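Local coordinates for protein ALDH21) (Physcomitrella patens subsp. patens, PDB 5MZ5) that oxidises succinic semialdehyde with NADP(+) as a member of the aldehyde dehydrogenase family, and probably also acts on glyceraldehyde 3-phosphate, at residues A[295-300]-A[333-338]; A[308-313]-A[356-361]. All coordinates share one frame; numbering follows the deposited sequence.

Contact 1 of 2, residues A[295-300]-A[333-338]; sequences DDYVPD and YDEVKE
With CG of Y297 anti to its own carbonyl carbon (chi1 -54°), the phenol reaches across to helix 333-345, where E335, its CG anti to the backbone N and its chain extended beyond, brings its carboxylate to the ring's outer end, the two planes 74° apart. Y297 OH donates a hydrogen bond to E335 OE1 at 2.9 Å. The hydroxyl meets this oxygen from above the carboxylate plane, 42° out of it, whereas OE1 itself lies in the plane of the ring at its edge, 3.3 Å from Y297 CE2. The tyrosine belongs to the loop that leaves strand 290-294 and enters helix 301-313, in the crossover toward the parallel neighbour strand 323-329 of the catalytic domain's sheet. At the ring's other edge V336 CG2 sits near the ring plane, 3.4 Å from Y297 CE1, so the phenol end is bordered by an apolar methyl and a carboxylate oxygen. A phenylalanine in place of Y297 would probably keep the methyl contact but leave the E335 carboxylate without this donor and freer to turn. T304 of helix 301-313 and L332 also touch Y297, and a glycerol, probably from the crystallisation liquor, is hydrogen-bonded to its backbone N.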
ATOM      1  N   ASP A 295      28.530  18.269 -10.527  1.00 31.56           N
ATOM      2  CA  ASP A 295      28.610  18.226 -11.993  1.00 31.96           C
ATOM      3  C   ASP A 295      27.976  19.460 -12.635  1.00 33.78           C
ATOM      4  O   ASP A 295      28.098  19.661 -13.834  1.00 34.54           O
ATOM      5  CB  ASP A 295      27.999  16.915 -12.552  1.00 33.33           C
ATOM      6  CG  ASP A 295      28.539  16.514 -13.922  1.00 40.04           C
ATOM      7  OD1 ASP A 295      29.743  16.190 -14.022  1.00 41.60           O
ATOM      8  OD2 ASP A 295      27.751  16.484 -14.879  1.00 43.52           O
ATOM      9  N   ASP A 296      27.321  20.295 -11.819  1.00 28.89           N
ATOM     10  CA  ASP A 296      26.620  21.529 -12.191  1.00 28.11           C
ATOM     11  C   ASP A 296      26.395  22.367 -10.931  1.00 32.14           C
ATOM     12  O   ASP A 296      26.566  21.865  -9.819  1.00 30.68           O
ATOM     13  CB  ASP A 296      25.228  21.203 -12.814  1.00 28.82           C
ATOM     14  CG  ASP A 296      25.211  20.946 -14.311  1.00 36.20           C
ATOM     15  OD1 ASP A 296      25.738  21.796 -15.071  1.00 39.26           O
ATOM     16  OD2 ASP A 296      24.616  19.938 -14.729  1.00 40.86           O
ATOM     17  N   TYR A 297      25.974  23.632 -11.107  1.00 30.68           N
ATOM     18  CA  TYR A 297      25.607  24.537 -10.013  1.00 30.46           C
ATOM     19  C   TYR A 297      24.088  24.574 -10.037  1.00 34.21           C
ATOM     20  O   TYR A 297      23.506  24.925 -11.069  1.00 33.32           O
ATOM     21  CB  TYR A 297      26.180  25.955 -10.211  1.00 32.00           C
ATOM     22  CG  TYR A 297      27.673  26.036 -10.433  1.00 34.53           C
ATOM     23  CD1 TYR A 297      28.539  25.112  -9.849  1.00 36.04           C
ATOM     24  CD2 TYR A 297      28.231  27.083 -11.161  1.00 36.40           C
ATOM     25  CE1 TYR A 297      29.913  25.180 -10.057  1.00 36.91           C
ATOM     26  CE2 TYR A 297      29.608  27.177 -11.355  1.00 37.53           C
ATOM     27  CZ  TYR A 297      30.446  26.226 -10.793  1.00 42.37           C
ATOM     28  OH  TYR A 297      31.802  26.307 -10.976  1.00 41.24           O
ATOM     29  N   VAL A 298      23.435  24.105  -8.962  1.00 30.83           N
ATOM     30  CA  VAL A 298      21.970  24.042  -8.960  1.00 29.82           C
ATOM     31  C   VAL A 298      21.353  24.730  -7.722  1.00 33.65           C
ATOM     32  O   VAL A 298      21.545  24.229  -6.618  1.00 33.32           O
ATOM     33  CB  VAL A 298      21.413  22.590  -9.151  1.00 32.75           C
ATOM     34  CG1 VAL A 298      19.897  22.613  -9.389  1.00 31.95           C
ATOM     35  CG2 VAL A 298      22.126  21.846 -10.288  1.00 32.46           C
ATOM     36  N   PRO A 299      20.544  25.817  -7.872  1.00 30.00           N
ATOM     37  CA  PRO A 299      20.231  26.556  -9.122  1.00 29.71           C
ATOM     38  C   PRO A 299      21.388  27.440  -9.600  1.00 33.56           C
ATOM     39  O   PRO A 299      21.441  27.808 -10.777  1.00 33.16           O
ATOM     40  CB  PRO A 299      18.999  27.392  -8.734  1.00 31.20           C
ATOM     41  CG  PRO A 299      19.165  27.649  -7.250  1.00 35.09           C
ATOM     42  CD  PRO A 299      19.901  26.441  -6.690  1.00 30.42           C
ATOM     43  N   ASP A 300      22.320  27.780  -8.690  1.00 30.13           N
ATOM     44  CA  ASP A 300      23.476  28.624  -8.995  1.00 31.44           C
ATOM     45  C   ASP A 300      24.660  28.285  -8.090  1.00 35.53           C
ATOM     46  O   ASP A 300      24.518  27.460  -7.178  1.00 33.75           O
ATOM     47  CB  ASP A 300      23.108  30.130  -8.932  1.00 33.80           C
ATOM     48  CG  ASP A 300      22.459  30.599  -7.632  1.00 47.01           C
ATOM     49  OD1 ASP A 300      22.964  30.239  -6.544  1.00 46.72           O
ATOM     50  OD2 ASP A 300      21.473  31.367  -7.702  1.00 56.35           O
ATOM     51  N   TYR A 333      36.023  22.917 -11.342  1.00 32.62           N
ATOM     52  CA  TYR A 333      36.963  22.727 -10.246  1.00 33.55           C
ATOM     53  C   TYR A 333      37.568  24.004  -9.634  1.00 38.60           C
ATOM     54  O   TYR A 333      37.418  24.194  -8.427  1.00 38.11           O
ATOM     55  CB  TYR A 333      38.072  21.745 -10.625  1.00 35.99           C
ATOM     56  CG  TYR A 333      38.855  21.280  -9.419  1.00 38.49           C
ATOM     57  CD1 TYR A 333      38.349  20.292  -8.574  1.00 38.96           C
ATOM     58  CD2 TYR A 333      40.077  21.866  -9.085  1.00 39.78           C
ATOM     59  CE1 TYR A 333      39.061  19.868  -7.452  1.00 38.30           C
ATOM     60  CE2 TYR A 333      40.793  21.453  -7.960  1.00 40.35           C
ATOM     61  CZ  TYR A 333      40.277  20.456  -7.144  1.00 42.52           C
ATOM     62  OH  TYR A 333      40.982  20.033  -6.046  1.00 39.77           O
ATOM     63  N   ASP A 334      38.275  24.840 -10.426  1.00 36.95           N
ATOM     64  CA  ASP A 334      38.933  26.047  -9.904  1.00 36.81           C
ATOM     65  C   ASP A 334      37.946  27.034  -9.287  1.00 38.22           C
ATOM     66  O   ASP A 334      38.209  27.566  -8.208  1.00 36.42           O
ATOM     67  CB  ASP A 334      39.821  26.718 -10.973  1.00 39.76           C
ATOM     68  CG  ASP A 334      40.986  25.878 -11.487  1.00 50.66           C
ATOM     69  OD1 ASP A 334      41.450  24.972 -10.746  1.00 50.83           O
ATOM     70  OD2 ASP A 334      41.486  26.175 -12.589  1.00 56.76           O
ATOM     71  N   GLU A 335      36.789  27.228  -9.942  1.00 34.86           N
ATOM     72  CA  GLU A 335      35.739  28.123  -9.458  1.00 34.55           C
ATOM     73  C   GLU A 335      35.140  27.626  -8.124  1.00 36.13           C
ATOM     74  O   GLU A 335      34.989  28.420  -7.193  1.00 35.25           O
ATOM     75  CB  GLU A 335      34.665  28.325 -10.534  1.00 35.64           C
ATOM     76  CG  GLU A 335      33.701  29.450 -10.215  1.00 42.49           C
ATOM     77  CD  GLU A 335      32.665  29.781 -11.272  1.00 56.65           C
ATOM     78  OE1 GLU A 335      32.339  28.901 -12.103  1.00 44.17           O
ATOM     79  OE2 GLU A 335      32.157  30.925 -11.252  1.00 53.72           O
ATOM     80  N   VAL A 336      34.842  26.316  -8.029  1.00 31.96           N
ATOM     81  CA  VAL A 336      34.292  25.677  -6.828  1.00 30.31           C
ATOM     82  C   VAL A 336      35.307  25.748  -5.682  1.00 33.64           C
ATOM     83  O   VAL A 336      34.953  26.232  -4.613  1.00 33.53           O
ATOM     84  CB  VAL A 336      33.751  24.234  -7.094  1.00 33.21           C
ATOM     85  CG1 VAL A 336      33.348  23.524  -5.791  1.00 31.72           C
ATOM     86  CG2 VAL A 336      32.571  24.279  -8.059  1.00 33.06           C
ATOM     87  N   LYS A 337      36.555  25.307  -5.916  1.00 30.04           N
ATOM     88  CA  LYS A 337      37.635  25.337  -4.923  1.00 30.62           C
ATOM     89  C   LYS A 337      37.813  26.753  -4.335  1.00 36.17           C
ATOM     90  O   LYS A 337      37.862  26.907  -3.119  1.00 36.55           O
ATOM     91  CB  LYS A 337      38.953  24.823  -5.551  1.00 33.30           C
ATOM     92  CG  LYS A 337      40.163  24.860  -4.610  1.00 30.02           C
ATOM     93  CD  LYS A 337      41.330  24.058  -5.153  1.00 33.92           C
ATOM     94  CE  LYS A 337      42.171  24.779  -6.167  1.00 44.66           C
ATOM     95  NZ  LYS A 337      43.469  24.085  -6.404  1.00 48.79           N
ATOM     96  N   GLU A 338      37.877  27.774  -5.203  1.00 32.74           N
ATOM     97  CA  GLU A 338      38.024  29.167  -4.804  1.00 33.00           C
ATOM     98  C   GLU A 338      36.852  29.611  -3.887  1.00 37.83           C
ATOM     99  O   GLU A 338      37.094  30.089  -2.773  1.00 38.12           O
ATOM    100  CB  GLU A 338      38.148  30.042  -6.058  1.00 34.27           C
ATOM    101  CG  GLU A 338      38.479  31.493  -5.811  1.00 46.35           C
ATOM    102  CD  GLU A 338      38.260  32.362  -7.035  1.00 73.92           C
ATOM    103  OE1 GLU A 338      37.087  32.505  -7.451  1.00 67.25           O
ATOM    104  OE2 GLU A 338      39.251  32.898  -7.580  1.00 74.41           O
TER

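Contact 2 of 2, residues A[308-313]-A[356-361]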
ATOM      1  N   LEU A 308      27.221  22.909   0.104  1.00 26.99           N
ATOM      2  CA  LEU A 308      28.472  22.159   0.265  1.00 26.70           C
ATOM      3  C   LEU A 308      29.124  22.492   1.612  1.00 31.51           C
ATOM      4  O   LEU A 308      29.698  21.606   2.254  1.00 31.37           O
ATOM      5  CB  LEU A 308      29.434  22.444  -0.881  1.00 26.81           C
ATOM      6  CG  LEU A 308      29.044  21.942  -2.262  1.00 30.75           C
ATOM      7  CD1 LEU A 308      30.096  22.353  -3.281  1.00 31.09           C
ATOM      8  CD2 LEU A 308      28.810  20.431  -2.275  1.00 31.40           C
ATOM      9  N   ILE A 309      28.999  23.761   2.054  1.00 28.42           N
ATOM     10  CA  ILE A 309      29.494  24.234   3.362  1.00 28.74           C
ATOM     11  C   ILE A 309      28.691  23.528   4.472  1.00 33.95           C
ATOM     12  O   ILE A 309      29.290  22.983   5.403  1.00 33.65           O
ATOM     13  CB  ILE A 309      29.438  25.792   3.471  1.00 31.56           C
ATOM     14  CG1 ILE A 309      30.514  26.463   2.583  1.00 31.74           C
ATOM     15  CG2 ILE A 309      29.489  26.299   4.946  1.00 31.92           C
ATOM     16  CD1 ILE A 309      32.057  26.246   3.035  1.00 28.98           C
ATOM     17  N   ASN A 310      27.338  23.486   4.334  1.00 31.11           N
ATOM     18  CA  ASN A 310      26.472  22.800   5.294  1.00 29.83           C
ATOM     19  C   ASN A 310      26.872  21.317   5.388  1.00 32.58           C
ATOM     20  O   ASN A 310      27.076  20.805   6.487  1.00 31.81           O
ATOM     21  CB  ASN A 310      24.986  22.974   4.940  1.00 30.32           C
ATOM     22  CG  ASN A 310      24.063  22.199   5.870  1.00 46.43           C
ATOM     23  OD1 ASN A 310      23.837  22.570   7.025  1.00 47.13           O
ATOM     24  ND2 ASN A 310      23.600  21.045   5.426  1.00 26.79           N
ATOM     25  N   GLY A 311      27.047  20.671   4.244  1.00 27.74           N
ATOM     26  CA  GLY A 311      27.450  19.272   4.200  1.00 27.35           C
ATOM     27  C   GLY A 311      28.766  18.978   4.890  1.00 29.59           C
ATOM     28  O   GLY A 311      28.852  18.083   5.739  1.00 28.64           O
ATOM     29  N   GLY A 312      29.781  19.729   4.518  1.00 25.79           N
ATOM     30  CA  GLY A 312      31.127  19.548   5.039  1.00 25.53           C
ATOM     31  C   GLY A 312      31.410  19.995   6.459  1.00 28.69           C
ATOM     32  O   GLY A 312      32.362  19.494   7.062  1.00 28.73           O
ATOM     33  N   PHE A 313      30.638  20.954   7.002  1.00 26.68           N
ATOM     34  CA  PHE A 313      30.964  21.543   8.304  1.00 28.37           C
ATOM     35  C   PHE A 313      29.820  21.736   9.317  1.00 42.48           C
ATOM     36  O   PHE A 313      30.107  22.208  10.426  1.00 43.63           O
ATOM     37  CB  PHE A 313      31.669  22.894   8.080  1.00 29.02           C
ATOM     38  CG  PHE A 313      32.869  22.769   7.170  1.00 28.43           C
ATOM     39  CD1 PHE A 313      34.070  22.244   7.642  1.00 29.95           C
ATOM     40  CD2 PHE A 313      32.772  23.092   5.820  1.00 28.17           C
ATOM     41  CE1 PHE A 313      35.157  22.069   6.790  1.00 31.39           C
ATOM     42  CE2 PHE A 313      33.855  22.895   4.963  1.00 31.75           C
ATOM     43  CZ  PHE A 313      35.053  22.425   5.459  1.00 30.37           C
ATOM     44  N   ASP A 356      25.981  33.636  16.686  1.00 35.96           N
ATOM     45  CA  ASP A 356      26.623  33.630  15.365  1.00 35.94           C
ATOM     46  C   ASP A 356      27.738  32.552  15.199  1.00 39.78           C
ATOM     47  O   ASP A 356      28.353  32.502  14.138  1.00 40.45           O
ATOM     48  CB  ASP A 356      27.134  35.034  15.004  1.00 37.95           C
ATOM     49  CG  ASP A 356      28.161  35.615  15.958  1.00 49.81           C
ATOM     50  OD1 ASP A 356      28.409  34.997  17.024  1.00 50.32           O
ATOM     51  OD2 ASP A 356      28.670  36.720  15.677  1.00 59.02           O
ATOM     52  N   THR A 357      27.949  31.672  16.214  1.00 34.15           N
ATOM     53  CA  THR A 357      28.923  30.579  16.110  1.00 33.22           C
ATOM     54  C   THR A 357      28.390  29.523  15.141  1.00 36.52           C
ATOM     55  O   THR A 357      27.248  29.053  15.283  1.00 34.06           O
ATOM     56  CB  THR A 357      29.269  29.960  17.476  1.00 32.81           C
ATOM     57  OG1 THR A 357      29.961  30.936  18.243  1.00 36.30           O
ATOM     58  CG2 THR A 357      30.192  28.727  17.356  1.00 27.52           C
ATOM     59  N   TYR A 358      29.223  29.182  14.144  1.00 32.97           N
ATOM     60  CA  TYR A 358      28.904  28.155  13.166  1.00 31.84           C
ATOM     61  C   TYR A 358      29.516  26.836  13.611  1.00 36.10           C
ATOM     62  O   TYR A 358      28.880  25.802  13.482  1.00 35.72           O
ATOM     63  CB  TYR A 358      29.441  28.538  11.781  1.00 32.84           C
ATOM     64  CG  TYR A 358      28.922  27.633  10.688  1.00 35.29           C
ATOM     65  CD1 TYR A 358      29.579  26.445  10.370  1.00 36.96           C
ATOM     66  CD2 TYR A 358      27.729  27.922  10.018  1.00 35.28           C
ATOM     67  CE1 TYR A 358      29.071  25.571   9.411  1.00 37.09           C
ATOM     68  CE2 TYR A 358      27.224  27.064   9.038  1.00 35.36           C
ATOM     69  CZ  TYR A 358      27.904  25.892   8.734  1.00 42.46           C
ATOM     70  OH  TYR A 358      27.410  25.034   7.777  1.00 41.49           O
ATOM     71  N   LEU A 359      30.762  26.874  14.115  1.00 32.94           N
ATOM     72  CA  LEU A 359      31.532  25.705  14.501  1.00 31.82           C
ATOM     73  C   LEU A 359      31.920  25.736  15.978  1.00 32.61           C
ATOM     74  O   LEU A 359      32.667  26.608  16.406  1.00 30.53           O
ATOM     75  CB  LEU A 359      32.774  25.588  13.563  1.00 32.41           C
ATOM     76  CG  LEU A 359      33.837  24.508  13.868  1.00 38.50           C
ATOM     77  CD1 LEU A 359      33.269  23.106  13.771  1.00 38.05           C
ATOM     78  CD2 LEU A 359      34.996  24.604  12.913  1.00 41.76           C
ATOM     79  N   GLY A 360      31.403  24.773  16.731  1.00 29.74           N
ATOM     80  CA  GLY A 360      31.724  24.607  18.142  1.00 29.79           C
ATOM     81  C   GLY A 360      32.927  23.689  18.346  1.00 33.57           C
ATOM     82  O   GLY A 360      33.595  23.299  17.374  1.00 31.64           O
ATOM     83  N   PRO A 361      33.255  23.303  19.598  1.00 31.81           N
ATOM     84  CA  PRO A 361      34.415  22.409  19.785  1.00 31.64           C
ATOM     85  C   PRO A 361      34.072  20.956  19.464  1.00 35.53           C
ATOM     86  O   PRO A 361      32.897  20.621  19.298  1.00 35.69           O
ATOM     87  CB  PRO A 361      34.756  22.587  21.258  1.00 33.45           C
ATOM     88  CG  PRO A 361      33.437  22.927  21.911  1.00 36.99           C
ATOM     89  CD  PRO A 361      32.614  23.650  20.888  1.00 32.63           C
TER
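The C-terminal part of helix 301-313, just ahead of the succinate-binding Y314 in the catalytic domain of this aldehyde dehydrogenase, receives the aromatic ring of Y358 from the loop between helices 333-345 and 365-380. Y358 carries the contact almost alone. Its CG stands anti to the backbone N (chi1 -170°), which sends the phenol out from the loop and along the side of the helix near residues 309-313. The outer end of the ring settles over the backbone: Y358 OH lies 3.5 Å from N310 CA and 3.7 Å from I309 O. That carbonyl is already engaged within the helix, accepting from F313 N at 2.9 Å, and no hydrogen bond joins the two segments. I309 adds its CG2 methyl, 3.7 Å from Y358 OH and 4.1 Å from Y358 CZ, the two side chains meeting at a slant. Further back along the ring, Y358 CE1 is 4.0 Å from F313 CB and 3.7 Å from F313 O. The phenylalanine therefore meets the tyrosine through its CB and carbonyl, while its own ring leads off elsewhere and forms no stack with the phenol. The interface is thus van der Waals packing of one aromatic side chain against helix backbone and a few aliphatic carbons. Around this packing, I309 also rests on F340, A343 and V344 of helix 333-345, and L347 in the loop beyond that helix touches both I309 and Y358. Backbone hydrogen bonds of Y358 and L359 with K348 tie the loop back. On the sheet side, F313 and L359 both lean on P398 of strand 395-402, while G311 has a backbone hydrogen bond with M323 at the start of strand 323-329.

In the fold
Contacts 1 and 2 follow helix 301-313 from its entry loop to residues 308-313, and their segments alternate along the chain. Their centres are 19 Å apart, yet they touch: V336 CG1 of contact 1 packs on L308 CD1 of contact 2 at 4.3 Å. Helix 333-345 links them further, since it supplies E335 and V336 to the first and, farther along, F340, A343 and V344 beside I309 of the second. Contact 1 lies away from the known binding sites. Contact 2 is closer: the N310 side chain is about 9 Å from that of succinate-binding S319, and about 3 Å from that of Y314, which directly follows the segment, although no succinate is bound in this apo chain.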